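Local structure of hypothetical protein (Fusobacterium nucleatum subsp. nucleatum, 2GSL) at the interface of chains A and B. The protein may be a ribonuclease of the MrnC family, built on a ribonuclease III domain, that takes part in RNA processing. Coordinates in Å, arbitrary orientation; residue numbers count along the deposited sequence, not the author numbering. Chains: chain A/B, Hypothetical protein.

Contact 1: the interface of chains A and B. Residues chain A 21, 24-25, 28-29, 110; chain B 21, 24-25, 28, 32, 110.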
loop_
_atom_site.group_PDB
_atom_site.type_symbol
_atom_site.label_atom_id
_atom_site.label_comp_id
_atom_site.label_asym_id
_atom_site.label_seq_id
_atom_site.Cartn_x
_atom_site.Cartn_y
_atom_site.Cartn_z
ATOM N N LEU A 21 -8.363 2.141 1.831
ATOM C CA LEU A 21 -7.488 1.147 2.405
ATOM C C LEU A 21 -7.221 0.093 1.330
ATOM O O LEU A 21 -6.074 -0.284 1.091
ATOM C CB LEU A 21 -8.164 0.520 3.631
ATOM C CG LEU A 21 -7.545 -0.754 4.201
ATOM C CD1 LEU A 21 -6.155 -0.456 4.718
ATOM C CD2 LEU A 21 -8.429 -1.295 5.298
ATOM N N ALA A 24 -4.394 0.880 -1.202
ATOM C CA ALA A 24 -3.046 0.662 -0.685
ATOM C C ALA A 24 -2.726 -0.830 -0.636
ATOM O O ALA A 24 -1.593 -1.245 -0.923
ATOM C CB ALA A 24 -2.906 1.274 0.707
ATOM N N ILE A 25 -3.731 -1.633 -0.290
ATOM C CA ILE A 25 -3.568 -3.085 -0.189
ATOM C C ILE A 25 -3.287 -3.668 -1.571
ATOM O O ILE A 25 -2.452 -4.570 -1.728
ATOM C CB ILE A 25 -4.853 -3.755 0.408
ATOM C CG1 ILE A 25 -5.102 -3.237 1.829
ATOM C CG2 ILE A 25 -4.705 -5.264 0.479
ATOM C CD1 ILE A 25 -6.425 -3.659 2.400
ATOM N N LEU A 28 0.357 -2.726 -2.876
ATOM C CA LEU A 28 1.305 -3.612 -2.186
ATOM C C LEU A 28 1.419 -4.990 -2.814
ATOM O O LEU A 28 2.512 -5.424 -3.158
ATOM C CB LEU A 28 0.915 -3.768 -0.714
ATOM C CG LEU A 28 1.873 -4.591 0.130
ATOM C CD1 LEU A 28 3.299 -4.081 -0.081
ATOM C CD2 LEU A 28 1.477 -4.484 1.573
ATOM N N GLU A 29 0.294 -5.677 -2.950
ATOM C CA GLU A 29 0.298 -6.995 -3.540
ATOM C C GLU A 29 0.860 -6.970 -4.961
ATOM O O GLU A 29 1.682 -7.818 -5.311
ATOM C CB GLU A 29 -1.111 -7.576 -3.526
ATOM C CG GLU A 29 -1.567 -7.976 -2.136
ATOM C CD GLU A 29 -0.527 -8.824 -1.404
ATOM O OE1 GLU A 29 0.009 -8.363 -0.363
ATOM O OE2 GLU A 29 -0.249 -9.946 -1.883
ATOM N N TYR A 110 -9.490 -7.488 4.215
ATOM C CA TYR A 110 -8.342 -7.273 5.073
ATOM C C TYR A 110 -8.801 -7.051 6.523
ATOM O O TYR A 110 -8.458 -7.826 7.416
ATOM C CB TYR A 110 -7.572 -6.069 4.563
ATOM C CG TYR A 110 -6.212 -5.917 5.165
ATOM C CD1 TYR A 110 -5.113 -6.551 4.620
ATOM C CD2 TYR A 110 -6.021 -5.091 6.259
ATOM C CE1 TYR A 110 -3.852 -6.354 5.146
ATOM C CE2 TYR A 110 -4.777 -4.887 6.793
ATOM C CZ TYR A 110 -3.694 -5.513 6.235
ATOM O OH TYR A 110 -2.449 -5.252 6.755
ATOM N N LEU B 21 9.020 -1.482 -2.411
ATOM C CA LEU B 21 8.128 -2.272 -1.585
ATOM C C LEU B 21 7.809 -1.549 -0.261
ATOM O O LEU B 21 6.643 -1.422 0.119
ATOM C CB LEU B 21 8.767 -3.626 -1.324
ATOM C CG LEU B 21 7.922 -4.623 -0.552
ATOM C CD1 LEU B 21 6.618 -4.900 -1.276
ATOM C CD2 LEU B 21 8.738 -5.901 -0.395
ATOM N N ALA B 24 5.108 1.187 -0.289
ATOM C CA ALA B 24 3.752 0.708 -0.324
ATOM C C ALA B 24 3.337 0.213 1.063
ATOM O O ALA B 24 2.210 0.464 1.503
ATOM C CB ALA B 24 3.612 -0.384 -1.377
ATOM N N ILE B 25 4.248 -0.479 1.750
ATOM C CA ILE B 25 3.997 -1.013 3.100
ATOM C C ILE B 25 3.700 0.166 4.028
ATOM O O ILE B 25 2.654 0.230 4.682
ATOM C CB ILE B 25 5.247 -1.839 3.581
ATOM C CG1 ILE B 25 5.303 -3.146 2.781
ATOM C CG2 ILE B 25 5.185 -2.146 5.081
ATOM C CD1 ILE B 25 6.657 -3.777 2.700
ATOM N N LEU B 28 0.284 1.714 3.498
ATOM C CA LEU B 28 -0.785 0.854 4.015
ATOM C C LEU B 28 -0.965 1.033 5.530
ATOM O O LEU B 28 -2.091 1.197 5.997
ATOM C CB LEU B 28 -0.496 -0.616 3.693
ATOM C CG LEU B 28 -1.561 -1.598 4.173
ATOM C CD1 LEU B 28 -2.903 -1.202 3.578
ATOM C CD2 LEU B 28 -1.197 -3.021 3.779
ATOM N N LYS B 32 -4.118 2.570 7.401
ATOM C CA LYS B 32 -4.882 1.766 8.344
ATOM C C LYS B 32 -5.103 2.526 9.643
ATOM O O LYS B 32 -6.210 2.537 10.179
ATOM C CB LYS B 32 -4.153 0.470 8.670
ATOM C CG LYS B 32 -3.881 -0.383 7.473
ATOM C CD LYS B 32 -3.785 -1.849 7.845
ATOM C CE LYS B 32 -2.654 -2.132 8.805
ATOM N NZ LYS B 32 -2.444 -3.604 8.860
ATOM N N TYR B 110 9.744 -6.668 6.049
ATOM C CA TYR B 110 8.565 -7.349 5.519
ATOM C C TYR B 110 8.948 -8.653 4.819
ATOM O O TYR B 110 8.370 -9.700 5.100
ATOM C CB TYR B 110 7.814 -6.429 4.540
ATOM C CG TYR B 110 6.501 -6.988 4.034
ATOM C CD1 TYR B 110 5.287 -6.648 4.641
ATOM C CD2 TYR B 110 6.476 -7.883 2.954
ATOM C CE1 TYR B 110 4.082 -7.191 4.180
ATOM C CE2 TYR B 110 5.289 -8.432 2.489
ATOM C CZ TYR B 110 4.095 -8.087 3.100
ATOM O OH TYR B 110 2.920 -8.644 2.625
HETATM O O HOH W 1 0.165 0.601 -0.292
#

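Contact 2: the interface of chains A and B. Residues chain A 28, 31-32, 35, 44; chain B 13, 17, 20-21.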
loop_
_atom_site.group_PDB
_atom_site.type_symbol
_atom_site.label_atom_id
_atom_site.label_comp_id
_atom_site.label_asym_id
_atom_site.label_seq_id
_atom_site.Cartn_x
_atom_site.Cartn_y
_atom_site.Cartn_z
ATOM N N LEU A 28 0.357 -2.726 -2.876
ATOM C CA LEU A 28 1.305 -3.612 -2.186
ATOM C C LEU A 28 1.419 -4.990 -2.814
ATOM O O LEU A 28 2.512 -5.424 -3.158
ATOM C CB LEU A 28 0.915 -3.768 -0.714
ATOM C CG LEU A 28 1.873 -4.591 0.130
ATOM C CD1 LEU A 28 3.299 -4.081 -0.081
ATOM C CD2 LEU A 28 1.477 -4.484 1.573
ATOM N N ARG A 31 2.922 -4.688 -6.412
ATOM C CA ARG A 31 4.348 -4.424 -6.444
ATOM C C ARG A 31 5.121 -5.653 -5.990
ATOM O O ARG A 31 6.166 -5.988 -6.566
ATOM C CB ARG A 31 4.687 -3.238 -5.569
ATOM C CG ARG A 31 4.004 -1.981 -6.022
ATOM C CD ARG A 31 4.604 -0.829 -5.294
ATOM N NE ARG A 31 4.006 0.439 -5.655
ATOM C CZ ARG A 31 4.375 1.600 -5.120
ATOM N NH1 ARG A 31 5.343 1.623 -4.208
ATOM N NH2 ARG A 31 3.775 2.735 -5.480
ATOM N N LYS A 32 4.602 -6.344 -4.975
ATOM C CA LYS A 32 5.258 -7.545 -4.467
ATOM C C LYS A 32 5.530 -8.579 -5.552
ATOM O O LYS A 32 6.663 -9.030 -5.721
ATOM C CB LYS A 32 4.417 -8.216 -3.387
ATOM C CG LYS A 32 4.444 -7.540 -2.051
ATOM C CD LYS A 32 4.210 -8.564 -0.949
ATOM C CE LYS A 32 2.887 -9.291 -1.138
ATOM N NZ LYS A 32 2.546 -10.204 -0.005
ATOM N N LEU A 35 7.960 -7.319 -8.070
ATOM C CA LEU A 35 9.264 -6.999 -7.516
ATOM C C LEU A 35 10.109 -8.249 -7.315
ATOM O O LEU A 35 11.087 -8.235 -6.566
ATOM C CB LEU A 35 9.081 -6.292 -6.177
ATOM C CG LEU A 35 10.267 -5.501 -5.618
ATOM C CD1 LEU A 35 10.688 -4.402 -6.594
ATOM C CD2 LEU A 35 9.865 -4.891 -4.284
ATOM N N LEU A 44 9.483 -2.035 -14.165
ATOM C CA LEU A 44 8.735 -2.450 -12.986
ATOM C C LEU A 44 7.476 -1.596 -12.829
ATOM O O LEU A 44 6.367 -2.118 -12.731
ATOM C CB LEU A 44 9.611 -2.281 -11.750
ATOM C CG LEU A 44 8.922 -2.523 -10.410
ATOM C CD1 LEU A 44 8.443 -3.964 -10.329
ATOM C CD2 LEU A 44 9.898 -2.226 -9.294
ATOM N N TYR B 13 17.818 -8.098 -4.282
ATOM C CA TYR B 13 17.142 -6.827 -4.049
ATOM C C TYR B 13 18.063 -5.631 -3.875
ATOM O O TYR B 13 18.976 -5.646 -3.053
ATOM C CB TYR B 13 16.231 -6.952 -2.834
ATOM C CG TYR B 13 15.063 -7.861 -3.080
ATOM C CD1 TYR B 13 14.986 -9.115 -2.482
ATOM C CD2 TYR B 13 14.031 -7.468 -3.915
ATOM C CE1 TYR B 13 13.899 -9.955 -2.709
ATOM C CE2 TYR B 13 12.947 -8.295 -4.147
ATOM C CZ TYR B 13 12.883 -9.537 -3.541
ATOM O OH TYR B 13 11.782 -10.338 -3.768
ATOM N N GLU B 17 14.730 -1.147 -5.209
ATOM C CA GLU B 17 13.715 -2.192 -5.236
ATOM C C GLU B 17 13.150 -2.409 -3.836
ATOM O O GLU B 17 11.962 -2.687 -3.673
ATOM C CB GLU B 17 14.283 -3.515 -5.765
ATOM C CG GLU B 17 14.473 -3.584 -7.285
ATOM C CD GLU B 17 15.234 -4.834 -7.734
ATOM O OE1 GLU B 17 16.460 -4.902 -7.480
ATOM O OE2 GLU B 17 14.609 -5.749 -8.328
ATOM N N PHE B 20 10.874 0.540 -3.034
ATOM C CA PHE B 20 9.630 0.435 -3.786
ATOM C C PHE B 20 8.608 -0.338 -2.932
ATOM O O PHE B 20 7.469 0.095 -2.737
ATOM C CB PHE B 20 9.905 -0.283 -5.122
ATOM C CG PHE B 20 8.759 -0.226 -6.102
ATOM C CD1 PHE B 20 8.237 0.993 -6.523
ATOM C CD2 PHE B 20 8.200 -1.397 -6.598
ATOM C CE1 PHE B 20 7.179 1.044 -7.426
ATOM C CE2 PHE B 20 7.142 -1.359 -7.500
ATOM C CZ PHE B 20 6.633 -0.131 -7.913
ATOM N N LEU B 21 9.020 -1.482 -2.411
ATOM C CA LEU B 21 8.128 -2.272 -1.585
ATOM C C LEU B 21 7.809 -1.549 -0.261
ATOM O O LEU B 21 6.643 -1.422 0.119
ATOM C CB LEU B 21 8.767 -3.626 -1.324
ATOM C CG LEU B 21 7.922 -4.623 -0.552
ATOM C CD1 LEU B 21 6.618 -4.900 -1.276
ATOM C CD2 LEU B 21 8.738 -5.901 -0.395
#

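Contact 3: the interface of chains A and B. Residues chain A 20, 23-24; chain B 28, 31, 35.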
loop_
_atom_site.group_PDB
_atom_site.type_symbol
_atom_site.label_atom_id
_atom_site.label_comp_id
_atom_site.label_asym_id
_atom_site.label_seq_id
_atom_site.Cartn_x
_atom_site.Cartn_y
_atom_site.Cartn_z
ATOM N N PHE A 20 -10.211 3.209 0.119
ATOM C CA PHE A 20 -8.995 3.965 0.400
ATOM C C PHE A 20 -7.940 2.993 0.911
ATOM O O PHE A 20 -6.779 3.019 0.494
ATOM C CB PHE A 20 -9.285 5.037 1.461
ATOM C CG PHE A 20 -8.138 5.985 1.711
ATOM C CD1 PHE A 20 -7.505 6.634 0.648
ATOM C CD2 PHE A 20 -7.718 6.266 3.013
ATOM C CE1 PHE A 20 -6.475 7.548 0.884
ATOM C CE2 PHE A 20 -6.695 7.175 3.251
ATOM C CZ PHE A 20 -6.067 7.821 2.191
ATOM N N ASP A 23 -7.116 0.276 -1.813
ATOM C CA ASP A 23 -6.202 0.795 -2.826
ATOM C C ASP A 23 -4.750 0.521 -2.436
ATOM O O ASP A 23 -3.973 -0.006 -3.241
ATOM C CB ASP A 23 -6.439 2.306 -3.001
ATOM C CG ASP A 23 -5.463 2.956 -3.981
ATOM O OD1 ASP A 23 -5.477 2.575 -5.166
ATOM O OD2 ASP A 23 -4.696 3.850 -3.560
ATOM N N ALA A 24 -4.394 0.880 -1.202
ATOM C CA ALA A 24 -3.046 0.662 -0.685
ATOM C C ALA A 24 -2.726 -0.830 -0.636
ATOM O O ALA A 24 -1.593 -1.245 -0.923
ATOM C CB ALA A 24 -2.906 1.274 0.707
ATOM N N LEU B 28 0.284 1.714 3.498
ATOM C CA LEU B 28 -0.785 0.854 4.015
ATOM C C LEU B 28 -0.965 1.033 5.530
ATOM O O LEU B 28 -2.091 1.197 5.997
ATOM C CB LEU B 28 -0.496 -0.616 3.693
ATOM C CG LEU B 28 -1.561 -1.598 4.173
ATOM C CD1 LEU B 28 -2.903 -1.202 3.578
ATOM C CD2 LEU B 28 -1.197 -3.021 3.779
ATOM N N ARG B 31 -2.281 4.449 6.399
ATOM C CA ARG B 31 -3.689 4.517 6.026
ATOM C C ARG B 31 -4.572 3.747 6.986
ATOM O O ARG B 31 -5.654 4.211 7.339
ATOM C CB ARG B 31 -3.887 4.011 4.599
ATOM C CG ARG B 31 -3.437 5.030 3.563
ATOM C CD ARG B 31 -3.729 4.534 2.201
ATOM N NE ARG B 31 -3.427 5.535 1.183
ATOM C CZ ARG B 31 -3.661 5.349 -0.110
ATOM N NH1 ARG B 31 -4.197 4.213 -0.541
ATOM N NH2 ARG B 31 -3.354 6.294 -0.970
ATOM N N LEU B 35 -7.477 5.598 9.196
ATOM C CA LEU B 35 -8.770 5.220 8.666
ATOM C C LEU B 35 -9.651 4.596 9.738
ATOM O O LEU B 35 -10.507 3.757 9.447
ATOM C CB LEU B 35 -8.583 4.240 7.517
ATOM C CG LEU B 35 -9.841 3.921 6.723
ATOM C CD1 LEU B 35 -10.119 5.018 5.721
ATOM C CD2 LEU B 35 -9.636 2.600 6.028
HETATM O O HOH W 2 -2.871 6.339 -3.798
#

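Contact 1: the interface of chains A and B
B:Leu28 faces A:Leu21, A:Ala24 and A:Ile25 across the two-fold, helix 15-34 of one chain against the same helix of the other. CB carries the side chain to CG, where it forks. CG is anti to the backbone N (chi1 -179°), and the chi2 of 57° sends CD1 toward A:Ile25 and CD2 toward the axis. B:Leu28 CD1 packs against apolar side chains of the partner helix, 3.5 Å from A:Ile25 CG1, also 3.5 Å from A:Leu21 CD1, and 3.8 Å from the methyl CB of A:Ala24. B:Leu28 CD2 stands 3.8 Å from A:Leu28 CD2, the two leucine side chains lying nearly perpendicular. A:Leu28 returns the contact, its CD1 lying 3.6 Å from both B:Ile25 CG1 and B:Leu21 CD1. At one flank the B:Lys32 chain bends at chi3 (-62°) and rounds the rim of the A:Tyr110 ring, with CD 3.4 Å from CE2. The amine B:Lys32 NZ reaches the ring edge in plane and donates a hydrogen bond of 2.7 Å to the phenol A:Tyr110 OH. Near the axis, water 1 links the carbonyl oxygens of A:Ala24 and B:Ala24. The patch thus supplies the apolar centre of a symmetric helix pair, as expected for a ribonuclease III-type dimer.

Contact 2: the interface of chains A and B
A:Leu35, B:Phe20 and B:Leu21 bury the most surface here, led by A:Leu35 with 91 Å². A:Leu35 follows helix 15-34 of chain A, and its forked tip lies against helix 15-34 of chain B. With CG anti to the backbone N (chi1 -162°), the fork points at chain B. A:Leu35 CD2 packs 3.4 Å from B:Leu21 CB, while A:Leu35 CD1 takes the other direction, toward B:Glu17 CB at 3.8 Å.

B:Phe20 lies between two residues of chain A. A:Leu44, from helix 41-52, meets it tip to tip through CD2. A:Arg31 instead lays its extended chain across the ring: A:Arg31 CD sits over the face of the B:Phe20 ring, 3.6 Å from the centroid and offset toward the rim, a CH-pi contact. Beyond CD the guanidinium is stacked on the ring with the two planes 7° apart, so apolar and cationic parts of one side chain share the same aromatic surface. B:Leu21 continues the apolar layer by setting its CD1 3.5 Å from A:Lys32 CG, on the aliphatic stem of the lysine. Stacking does not use up the polar edge of A:Arg31: its NH1 donates a 3.0 Å hydrogen bond to B:Phe20 O, which lies in the guanidinium plane; the bond is bent, and the donor is tilted out of the carbonyl plane with a C=O...donor angle of 139°.

Contact 3: the interface of chains A and B
The deposited pair meets in a two-fold helix-to-helix interface between ribonuclease III domains, probably the dimer interface, and in this patch an arginine of one subunit is joined to the active-site aspartate of the other. Dimers of this kind are typical of the ribonuclease III family, to which MrnC enzymes are related. B:Arg31 gives up 80 Å² of surface to chain A. Its chain, extended from CG to NE, carries the guanidinium past A:Ala24, where B:Arg31 CD lies 3.7 Å from the methyl CB of A:Ala24, and on to A:Asp23.

There B:Arg31 NH1 forms a salt bridge and hydrogen bond of 3.1 Å with A:Asp23 OD2. The bond is almost straight, 178° at the hydrogen, and uses the anti lone pair of OD2, the one away from the other carboxylate oxygen. The acceptor lies in the guanidinium plane, and the two flat groups are nearly coplanar, 29° apart. Water 2 provides a second link, standing 2.9 Å from B:Arg31 NH2 and 3.1 Å from A:Asp23 OD2.

A:Phe20 supports the guanidinium from one face. With CG anti to the backbone N (chi1 -173°), the A:Phe20 ring is held facing B:Arg31, whose NE lies over it, 4.0 Å from the centroid, a cation-pi contact. B:Leu35 reaches the same ring at another point of its rim, B:Leu35 CD1 being 3.8 Å from A:Phe20 CD2, with the two side chains running antiparallel alongside each other.

All three contacts draw on helix 15-34 of both chains. Between the centres of their C-alpha atoms, contact 1 lies about 11 Å from contact 2 and about 7 Å from contact 3, while contacts 2 and 3 are about 17 Å apart. Contact 1 shares A:Leu28 and B:Leu21 with contact 2, and A:Ala24 and B:Leu28 with contact 3, which places it between them. Residues 20 and 31 meet in both outer patches with the chains exchanged. The centre of contact 1 is about 7 Å from A:Asp23, which sets the active-site aspartate close to the dimer interface; the structure alone does not show whether the two are coupled.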